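Porphyranase B (Zobellia galactanivorans, PDB 3JUU) hydrolyses the sulfated red-algal polysaccharide porphyran at the linkage between beta-D-galactose and alpha-L-galactose-6-sulfate. Local coordinates at residues E10-F14 with G108-C112; H24-I30 with R271-D277; M167-T171 with I214-L218. All coordinates share one frame; numbering follows the deposited sequence. Where two conformers were deposited one is given.

Contact 1 of 3, residues E10-F14 with G108-C112. With SO4 (sulfate ion), chain D.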
loop_
_atom_site.group_PDB
_atom_site.type_symbol
_atom_site.label_atom_id
_atom_site.label_comp_id
_atom_site.label_asym_id
_atom_site.label_seq_id
_atom_site.Cartn_x
_atom_site.Cartn_y
_atom_site.Cartn_z
ATOM N N GLU A 10 -18.113 -10.758 6.517
ATOM C CA GLU A 10 -18.701 -10.108 7.720
ATOM C C GLU A 10 -17.699 -9.876 8.879
ATOM O O GLU A 10 -18.057 -9.279 9.914
ATOM C CB GLU A 10 -19.913 -10.928 8.201
ATOM C CG GLU A 10 -19.597 -12.360 8.819
ATOM C CD GLU A 10 -20.814 -12.954 9.594
ATOM O OE1 GLU A 10 -21.342 -12.285 10.538
ATOM O OE2 GLU A 10 -21.249 -14.084 9.253
ATOM N N ALA A 11 -16.436 -10.313 8.708
ATOM C CA ALA A 11 -15.384 -10.034 9.725
ATOM C C ALA A 11 -14.031 -10.004 8.979
ATOM O O ALA A 11 -13.992 -10.516 7.858
ATOM C CB ALA A 11 -15.367 -11.114 10.814
ATOM N N PRO A 12 -12.941 -9.458 9.601
ATOM C CA PRO A 12 -11.639 -9.557 8.944
ATOM C C PRO A 12 -11.192 -10.969 8.736
ATOM O O PRO A 12 -11.719 -11.935 9.364
ATOM C CB PRO A 12 -10.677 -8.832 9.911
ATOM C CG PRO A 12 -11.556 -7.897 10.697
ATOM C CD PRO A 12 -12.819 -8.705 10.859
ATOM N N HIS A 13 -10.233 -11.160 7.831
ATOM C CA HIS A 13 -9.705 -12.503 7.603
ATOM C C HIS A 13 -8.727 -12.895 8.699
ATOM O O HIS A 13 -7.589 -12.374 8.753
ATOM C CB HIS A 13 -9.034 -12.577 6.230
ATOM C CG HIS A 13 -9.976 -12.960 5.134
ATOM N ND1 HIS A 13 -9.766 -14.054 4.323
ATOM C CD2 HIS A 13 -11.142 -12.394 4.725
ATOM C CE1 HIS A 13 -10.755 -14.131 3.444
ATOM N NE2 HIS A 13 -11.601 -13.140 3.672
ATOM N N PHE A 14 -9.163 -13.804 9.603
ATOM C CA PHE A 14 -8.235 -14.291 10.604
ATOM C C PHE A 14 -8.393 -15.784 10.599
ATOM O O PHE A 14 -9.561 -16.257 10.610
ATOM C CB PHE A 14 -8.564 -13.774 12.027
ATOM C CG PHE A 14 -8.405 -12.309 12.212
ATOM C CD1 PHE A 14 -7.142 -11.713 12.019
ATOM C CD2 PHE A 14 -9.487 -11.498 12.604
ATOM C CE1 PHE A 14 -6.980 -10.352 12.244
ATOM C CE2 PHE A 14 -9.341 -10.134 12.854
ATOM C CZ PHE A 14 -8.098 -9.535 12.623
ATOM N N GLY A 108 -7.533 1.048 13.841
ATOM C CA GLY A 108 -8.418 0.101 13.246
ATOM C C GLY A 108 -7.679 -1.051 12.560
ATOM O O GLY A 108 -6.461 -1.189 12.733
ATOM N N TYR A 109 -8.399 -1.915 11.831
ATOM C CA TYR A 109 -7.789 -3.064 11.184
ATOM C C TYR A 109 -7.970 -2.843 9.654
ATOM O O TYR A 109 -9.107 -2.596 9.195
ATOM C CB TYR A 109 -8.463 -4.409 11.653
ATOM C CG TYR A 109 -7.696 -5.597 11.088
ATOM C CD1 TYR A 109 -6.486 -6.010 11.711
ATOM C CD2 TYR A 109 -8.092 -6.274 9.881
ATOM C CE1 TYR A 109 -5.718 -7.007 11.176
ATOM C CE2 TYR A 109 -7.308 -7.315 9.357
ATOM C CZ TYR A 109 -6.091 -7.659 10.012
ATOM O OH TYR A 109 -5.345 -8.726 9.520
ATOM N N TYR A 110 -6.903 -3.017 8.867
ATOM C CA TYR A 110 -6.974 -2.669 7.441
ATOM C C TYR A 110 -6.376 -3.783 6.713
ATOM O O TYR A 110 -5.197 -4.147 6.982
ATOM C CB TYR A 110 -6.130 -1.399 7.172
ATOM C CG TYR A 110 -6.680 -0.227 7.936
ATOM C CD1 TYR A 110 -7.601 0.634 7.299
ATOM C CD2 TYR A 110 -6.323 0.024 9.272
ATOM C CE1 TYR A 110 -8.159 1.715 8.006
ATOM C CE2 TYR A 110 -6.871 1.058 9.948
ATOM C CZ TYR A 110 -7.803 1.902 9.317
ATOM O OH TYR A 110 -8.336 2.983 10.001
ATOM N N GLU A 111 -7.129 -4.344 5.750
ATOM C CA GLU A 111 -6.625 -5.522 5.066
ATOM C C GLU A 111 -6.985 -5.473 3.574
ATOM O O GLU A 111 -7.981 -4.865 3.211
ATOM C CB GLU A 111 -7.217 -6.799 5.683
ATOM C CG GLU A 111 -8.756 -6.670 5.952
ATOM C CD GLU A 111 -9.447 -7.971 6.263
ATOM O OE1 GLU A 111 -8.748 -8.995 6.446
ATOM O OE2 GLU A 111 -10.724 -7.948 6.221
ATOM N N CYS A 112 -6.185 -6.117 2.709
ATOM C CA CYS A 112 -6.585 -6.293 1.319
ATOM C C CYS A 112 -6.158 -7.686 0.865
ATOM O O CYS A 112 -5.322 -8.353 1.504
ATOM C CB CYS A 112 -5.924 -5.177 0.449
ATOM S SG CYS A 112 -4.150 -5.545 0.050
HETATM S S SO4 D . -13.644 -13.306 0.673
HETATM O O1 SO4 D . -14.236 -14.617 0.914
HETATM O O2 SO4 D . -14.597 -12.463 -0.061
HETATM O O3 SO4 D . -13.334 -12.716 1.979
HETATM O O4 SO4 D . -12.404 -13.494 -0.114
HETATM O O HOH W 1 -6.509 -10.092 7.536
#
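P12, H13 and F14, in the loop near the N-terminus, lie across Y109 and E111 on the outer face of a sheet of the GH16 jelly-roll sandwich. F14 presents the edge of its ring to the face of Y109 in a tilted edge-to-face stack, centroids 4.9 Å apart and planes at 58°. F14 CZ stands 3.7 Å above the Y109 ring, over its centre. P12 meets the same phenol obliquely, CB 3.6 Å from Y109 CD2, while F217 packs against both aromatic rings. The polar half of the contact is the carboxylate of E111. Its CG lies between the backbone N and the carbonyl carbon (chi1 44°), and the extended chain beyond carries the carboxylate to the loop. There OE1 accepts the backbone N of H13 at 3.0 Å in a nearly straight bond, on the syn side and 21° out of the carboxylate plane. OE2 accepts the indole NE1 of W273. With donors on both oxygens, E111 is probably ionised. One water ties the two halves together: it accepts from Y109 OH at 2.7 Å, donates to E111 OE1 at 2.7 Å, and gives its other proton to H13 O at 2.8 Å.

Contact 2 of 3, residues H24-I30 with R271-D277. With SO4 (sulfate ion), chain D.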
loop_
_atom_site.group_PDB
_atom_site.type_symbol
_atom_site.label_atom_id
_atom_site.label_comp_id
_atom_site.label_asym_id
_atom_site.label_seq_id
_atom_site.Cartn_x
_atom_site.Cartn_y
_atom_site.Cartn_z
ATOM N N HIS A 24 -15.735 -9.492 24.333
ATOM C CA HIS A 24 -16.926 -8.557 24.268
ATOM C C HIS A 24 -16.803 -7.411 23.253
ATOM O O HIS A 24 -17.469 -6.341 23.385
ATOM C CB HIS A 24 -17.437 -8.058 25.644
ATOM C CG HIS A 24 -17.878 -9.167 26.564
ATOM N ND1 HIS A 24 -18.748 -10.171 26.166
ATOM C CD2 HIS A 24 -17.549 -9.444 27.856
ATOM C CE1 HIS A 24 -18.923 -11.017 27.168
ATOM N NE2 HIS A 24 -18.210 -10.598 28.204
ATOM N N GLN A 25 -15.946 -7.639 22.254
ATOM C CA GLN A 25 -15.718 -6.646 21.188
ATOM C C GLN A 25 -16.156 -7.223 19.883
ATOM O O GLN A 25 -16.245 -8.453 19.723
ATOM C CB GLN A 25 -14.255 -6.238 21.103
ATOM C CG GLN A 25 -13.665 -5.720 22.396
ATOM C CD GLN A 25 -12.189 -5.389 22.311
ATOM O OE1 GLN A 25 -11.363 -6.217 21.956
ATOM N NE2 GLN A 25 -11.861 -4.143 22.618
ATOM N N GLU A 26 -16.426 -6.335 18.923
ATOM C CA GLU A 26 -16.695 -6.815 17.587
ATOM C C GLU A 26 -16.037 -5.911 16.535
ATOM O O GLU A 26 -15.717 -4.787 16.817
ATOM C CB GLU A 26 -18.199 -6.915 17.328
ATOM C CG GLU A 26 -18.992 -5.671 17.529
ATOM C CD GLU A 26 -20.489 -5.973 17.395
ATOM O OE1 GLU A 26 -20.889 -6.600 16.362
ATOM O OE2 GLU A 26 -21.254 -5.609 18.326
ATOM N N TRP A 27 -15.817 -6.455 15.352
ATOM C CA TRP A 27 -15.217 -5.669 14.256
ATOM C C TRP A 27 -16.350 -5.091 13.417
ATOM O O TRP A 27 -17.234 -5.847 13.019
ATOM C CB TRP A 27 -14.417 -6.602 13.361
ATOM C CG TRP A 27 -13.206 -7.171 14.005
ATOM C CD1 TRP A 27 -13.043 -8.438 14.413
ATOM C CD2 TRP A 27 -11.985 -6.489 14.302
ATOM N NE1 TRP A 27 -11.771 -8.626 14.914
ATOM C CE2 TRP A 27 -11.116 -7.441 14.914
ATOM C CE3 TRP A 27 -11.548 -5.178 14.148
ATOM C CZ2 TRP A 27 -9.845 -7.127 15.351
ATOM C CZ3 TRP A 27 -10.314 -4.827 14.624
ATOM C CH2 TRP A 27 -9.433 -5.817 15.211
ATOM N N LYS A 28 -16.299 -3.793 13.127
ATOM C CA LYS A 28 -17.320 -3.109 12.347
ATOM C C LYS A 28 -16.699 -2.495 11.068
ATOM O O LYS A 28 -15.770 -1.668 11.168
ATOM C CB LYS A 28 -17.950 -1.995 13.227
ATOM C CG LYS A 28 -19.034 -1.128 12.501
ATOM C CD LYS A 28 -19.637 -0.055 13.443
ATOM C CE LYS A 28 -20.388 1.059 12.703
ATOM N NZ LYS A 28 -20.189 2.328 13.504
ATOM N N LEU A 29 -17.257 -2.867 9.922
ATOM C CA LEU A 29 -16.786 -2.325 8.621
ATOM C C LEU A 29 -16.861 -0.848 8.553
ATOM O O LEU A 29 -17.903 -0.232 8.921
ATOM C CB LEU A 29 -17.530 -2.973 7.445
ATOM C CG LEU A 29 -16.774 -2.748 6.101
ATOM C CD1 LEU A 29 -15.596 -3.718 6.052
ATOM C CD2 LEU A 29 -17.757 -3.101 4.943
ATOM N N ILE A 30 -15.745 -0.223 8.162
ATOM C CA ILE A 30 -15.735 1.214 7.903
ATOM C C ILE A 30 -16.092 1.338 6.388
ATOM O O ILE A 30 -15.246 1.118 5.494
ATOM C CB ILE A 30 -14.390 1.862 8.179
ATOM C CG1 ILE A 30 -13.991 1.653 9.663
ATOM C CG2 ILE A 30 -14.362 3.381 7.778
ATOM C CD1 ILE A 30 -12.492 1.914 9.823
ATOM N N ARG A 271 -10.708 -3.919 2.902
ATOM C CA ARG A 271 -11.733 -3.840 3.969
ATOM C C ARG A 271 -11.064 -3.216 5.141
ATOM O O ARG A 271 -9.990 -3.683 5.569
ATOM C CB ARG A 271 -12.213 -5.307 4.314
ATOM C CG ARG A 271 -12.879 -5.963 3.083
ATOM C CD ARG A 271 -13.266 -7.417 3.356
ATOM N NE ARG A 271 -13.912 -8.044 2.187
ATOM C CZ ARG A 271 -13.987 -9.357 2.023
ATOM N NH1 ARG A 271 -13.369 -10.167 2.907
ATOM N NH2 ARG A 271 -14.542 -9.877 0.923
ATOM N N SER A 272 -11.726 -2.211 5.692
ATOM C CA SER A 272 -11.216 -1.431 6.807
ATOM C C SER A 272 -12.246 -1.530 7.944
ATOM O O SER A 272 -13.461 -1.553 7.684
ATOM C CB SER A 272 -11.102 -0.012 6.323
ATOM O OG SER A 272 -10.171 0.083 5.250
ATOM N N TRP A 273 -11.769 -1.647 9.174
ATOM C CA TRP A 273 -12.646 -2.021 10.312
ATOM C C TRP A 273 -12.217 -1.266 11.541
ATOM O O TRP A 273 -11.030 -0.973 11.725
ATOM C CB TRP A 273 -12.517 -3.532 10.640
ATOM C CG TRP A 273 -12.601 -4.531 9.487
ATOM C CD1 TRP A 273 -11.582 -4.899 8.578
ATOM C CD2 TRP A 273 -13.721 -5.331 9.147
ATOM N NE1 TRP A 273 -12.044 -5.848 7.704
ATOM C CE2 TRP A 273 -13.347 -6.147 8.038
ATOM C CE3 TRP A 273 -15.051 -5.433 9.676
ATOM C CZ2 TRP A 273 -14.234 -7.070 7.442
ATOM C CZ3 TRP A 273 -15.927 -6.332 9.075
ATOM C CH2 TRP A 273 -15.517 -7.149 7.978
ATOM N N GLN A 274 -13.203 -0.929 12.377
ATOM C CA GLN A 274 -12.976 -0.436 13.733
ATOM C C GLN A 274 -13.378 -1.559 14.723
ATOM O O GLN A 274 -14.287 -2.378 14.447
ATOM C CB GLN A 274 -13.911 0.724 14.019
ATOM C CG GLN A 274 -13.528 2.038 13.453
ATOM C CD GLN A 274 -14.639 3.080 13.701
ATOM O OE1 GLN A 274 -15.772 2.713 14.032
ATOM N NE2 GLN A 274 -14.303 4.367 13.586
ATOM N N LEU A 275 -12.683 -1.586 15.857
ATOM C CA LEU A 275 -12.959 -2.524 16.893
ATOM C C LEU A 275 -13.805 -1.755 17.906
ATOM O O LEU A 275 -13.389 -0.696 18.398
ATOM C CB LEU A 275 -11.634 -2.938 17.543
ATOM C CG LEU A 275 -11.802 -4.127 18.486
ATOM C CD1 LEU A 275 -12.335 -5.389 17.884
ATOM C CD2 LEU A 275 -10.375 -4.336 19.122
ATOM N N VAL A 276 -15.015 -2.251 18.137
ATOM C CA VAL A 276 -15.959 -1.536 19.033
ATOM C C VAL A 276 -16.439 -2.475 20.156
ATOM O O VAL A 276 -16.473 -3.712 19.980
ATOM C CB VAL A 276 -17.170 -0.936 18.281
ATOM C CG1 VAL A 276 -16.677 0.249 17.229
ATOM C CG2 VAL A 276 -18.021 -2.041 17.598
ATOM N N ASP A 277 -16.811 -1.851 21.282
ATOM C CA ASP A 277 -17.299 -2.563 22.506
ATOM C C ASP A 277 -18.789 -2.875 22.445
ATOM O O ASP A 277 -19.177 -3.880 21.806
ATOM C CB ASP A 277 -16.889 -1.793 23.797
ATOM C CG ASP A 277 -15.362 -1.682 23.959
ATOM O OD1 ASP A 277 -14.590 -1.643 22.939
ATOM O OD2 ASP A 277 -14.891 -1.623 25.116
HETATM S S SO4 D . -13.644 -13.306 0.673
HETATM O O1 SO4 D . -14.236 -14.617 0.914
HETATM O O2 SO4 D . -14.597 -12.463 -0.061
HETATM O O3 SO4 D . -13.334 -12.716 1.979
HETATM O O4 SO4 D . -12.404 -13.494 -0.114
#
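E26 and V276, then K28 and Q274, form hydrogen-bonded antiparallel pairs where strand 26-29, early in the chain, joins the C-terminal end of strand 264-276 in the jelly roll. E26 N reaches V276 O at 2.8 Å, and I30 N adds a further bond to S272 O. On the face carrying W27, L29, W273 and L275, one face of each indole lies under a leucine methyl of the partner strand. L275 can be followed outward. Its CB touches W27 CZ3 at 3.7 Å. CG, anti to the backbone N (chi1 -169°), lies beside the Q25 amide, and there the chain forks. CD1 sits squarely over the six-membered ring of W27, 3.6 Å from its centroid, in a CH-pi contact. CD2 turns to Q25 OE1 at 3.5 Å, an oxygen already bonded to Q22 N. L29 CD1 repeats the arrangement over W273, 3.7 Å from the six-ring centroid. Farther along, the guanidinium of R271 holds a sulfate, probably from the crystallisation liquor, with NH1 2.7 Å from O3 and NH2 2.8 Å from O2; NE forms a salt bridge to E36. The indole face of W27 thus meets methyl carbon while its NE1 bonds D19, consistent with dispersion on the ring face and a directed polar bond at NE1 that probably sets the ring's rotation.

Contact 3 of 3, residues M167-T171 with I214-L218; sequences MNSNT and IIFFL
S169 OG, hydrogen-bonded to the carbonyl O of I146 on the neighbouring strand, also rests against the ring of F216, 3.6 Å from F216 CD1. The bond to I146 O satisfies the buried hydroxyl, while S169 CB, set by the backbone, stands over the F216 ring centre, 3.5 Å from the centroid and 7° off the normal, a CH-pi contact. With CG anti to its carbonyl carbon (chi1 -70°), F216 lays the ring across the space between the strands, so that T171 CG2 comes to the ring edge near CZ. The same T171 methyl lies 4.2 Å from I214 CG2, while T171 OG1 is held by S187 O. This is the interior of the GH16 beta-sandwich: strands 166-174 and 213-218 belong to facing sheets, their short axes 9.3 Å apart and running nearly antiparallel, and they are bridged mainly by side chains. M167 reaches across from the other end of the contact. Its chain is fully extended, CG anti to the backbone N (chi1 -174°), and slides past L218 in the opposite direction with SD 3.8 Å from L218 CB. The terminal CE ends 3.3 Å from the carbonyl O of F217 and 4.1 Å from F216 CB. With an alanine here instead of F216, S169 CB would probably be left without the ring face it packs on, and a gap is likely to open beside T171 CG2. On the reverse side of strand 166-174, N170 points away from 214-218, its side chain about 5 Å from that of E148, the likely proton donor.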
loop_
_atom_site.group_PDB
_atom_site.type_symbol
_atom_site.label_atom_id
_atom_site.label_comp_id
_atom_site.label_asym_id
_atom_site.label_seq_id
_atom_site.Cartn_x
_atom_site.Cartn_y
_atom_site.Cartn_z
ATOM N N MET A 167 6.515 -10.567 2.702
ATOM C CA MET A 167 5.734 -9.397 3.138
ATOM C C MET A 167 6.705 -8.409 3.778
ATOM O O MET A 167 7.351 -8.693 4.790
ATOM C CB MET A 167 4.651 -9.810 4.167
ATOM C CG MET A 167 3.733 -8.634 4.511
ATOM S SD MET A 167 2.487 -9.284 5.708
ATOM C CE MET A 167 1.650 -7.801 6.187
ATOM N N ASN A 168 6.826 -7.239 3.174
ATOM C CA ASN A 168 7.768 -6.228 3.557
ATOM C C ASN A 168 6.926 -5.115 4.121
ATOM O O ASN A 168 6.211 -4.437 3.349
ATOM C CB ASN A 168 8.423 -5.730 2.245
ATOM C CG ASN A 168 9.224 -6.819 1.619
ATOM O OD1 ASN A 168 10.048 -7.414 2.287
ATOM N ND2 ASN A 168 8.916 -7.152 0.377
ATOM N N SER A 169 6.974 -4.939 5.459
ATOM C CA SER A 169 6.118 -3.944 6.133
ATOM C C SER A 169 7.011 -2.928 6.783
ATOM O O SER A 169 8.261 -3.167 6.953
ATOM C CB SER A 169 5.284 -4.609 7.228
ATOM O OG SER A 169 4.486 -5.691 6.660
ATOM N N ASN A 170 6.474 -1.746 7.038
ATOM C CA ASN A 170 7.329 -0.670 7.562
ATOM C C ASN A 170 6.548 0.383 8.285
ATOM O O ASN A 170 5.303 0.470 8.176
ATOM C CB ASN A 170 8.180 -0.048 6.404
ATOM C CG ASN A 170 9.592 0.385 6.863
ATOM O OD1 ASN A 170 9.770 0.816 8.003
ATOM N ND2 ASN A 170 10.568 0.326 5.958
ATOM N N THR A 171 7.248 1.184 9.096
ATOM C CA THR A 171 6.563 2.340 9.777
ATOM C C THR A 171 7.590 3.469 9.718
ATOM O O THR A 171 8.761 3.244 9.995
ATOM C CB THR A 171 6.142 2.039 11.277
ATOM O OG1 THR A 171 7.313 1.605 11.992
ATOM C CG2 THR A 171 5.007 0.845 11.388
ATOM N N ILE A 214 1.589 -1.652 16.448
ATOM C CA ILE A 214 1.144 -1.907 15.077
ATOM C C ILE A 214 1.387 -3.395 14.919
ATOM O O ILE A 214 2.497 -3.825 15.143
ATOM C CB ILE A 214 2.025 -1.100 14.084
ATOM C CG1 ILE A 214 2.036 0.438 14.395
ATOM C CG2 ILE A 214 1.676 -1.463 12.611
ATOM C CD1 ILE A 214 0.764 1.155 14.154
ATOM N N ILE A 215 0.391 -4.164 14.490
ATOM C CA ILE A 215 0.527 -5.605 14.418
ATOM C C ILE A 215 0.192 -6.076 13.022
ATOM O O ILE A 215 -0.875 -5.808 12.542
ATOM C CB ILE A 215 -0.427 -6.312 15.445
ATOM C CG1 ILE A 215 0.004 -5.908 16.857
ATOM C CG2 ILE A 215 -0.300 -7.829 15.324
ATOM C CD1 ILE A 215 -0.820 -4.885 17.454
ATOM N N PHE A 216 1.134 -6.755 12.396
ATOM C CA PHE A 216 0.950 -7.125 10.954
ATOM C C PHE A 216 0.474 -8.561 10.827
ATOM O O PHE A 216 0.934 -9.435 11.583
ATOM C CB PHE A 216 2.293 -6.971 10.197
ATOM C CG PHE A 216 2.708 -5.526 10.045
ATOM C CD1 PHE A 216 2.039 -4.704 9.124
ATOM C CD2 PHE A 216 3.753 -5.009 10.819
ATOM C CE1 PHE A 216 2.353 -3.341 9.047
ATOM C CE2 PHE A 216 4.153 -3.657 10.686
ATOM C CZ PHE A 216 3.446 -2.847 9.771
ATOM N N PHE A 217 -0.412 -8.829 9.849
ATOM C CA PHE A 217 -0.948 -10.192 9.607
ATOM C C PHE A 217 -0.759 -10.537 8.155
ATOM O O PHE A 217 -0.892 -9.671 7.232
ATOM C CB PHE A 217 -2.472 -10.169 9.823
ATOM C CG PHE A 217 -2.840 -10.151 11.272
ATOM C CD1 PHE A 217 -3.265 -11.318 11.873
ATOM C CD2 PHE A 217 -2.689 -8.933 12.041
ATOM C CE1 PHE A 217 -3.576 -11.348 13.241
ATOM C CE2 PHE A 217 -3.058 -8.944 13.417
ATOM C CZ PHE A 217 -3.453 -10.181 13.985
ATOM N N LEU A 218 -0.519 -11.808 7.931
ATOM C CA LEU A 218 -0.393 -12.397 6.559
ATOM C C LEU A 218 -1.262 -13.615 6.461
ATOM O O LEU A 218 -1.138 -14.532 7.300
ATOM C CB LEU A 218 1.089 -12.767 6.234
ATOM C CG LEU A 218 1.330 -13.493 4.922
ATOM C CD1 LEU A 218 0.786 -12.591 3.690
ATOM C CD2 LEU A 218 2.823 -13.970 4.796
#

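Contact 3 is the true core, a mostly apolar meeting of facing sheets next to strand 141-150, which carries the likely catalytic glutamates, whereas contacts 1 and 2 lie farther out, partly buried and away from the annotated sites. Contact 2 pairs two strands by backbone bonds, with leucine-on-indole packing on one face; contact 1 lays a loop on that sheet through a carboxylate, a water and an aromatic pair. Strands 108-115 and 264-276 are neighbours, so contacts 1 and 2 touch directly, Y109 N lying 2.8 Å from W273 O, and both reach the same sulfate. F217 belongs to 214-218 but points away from 167-171, on the side where contact 1 lies. Contacts 2 and 3 stay about 7 Å apart at their nearest atoms.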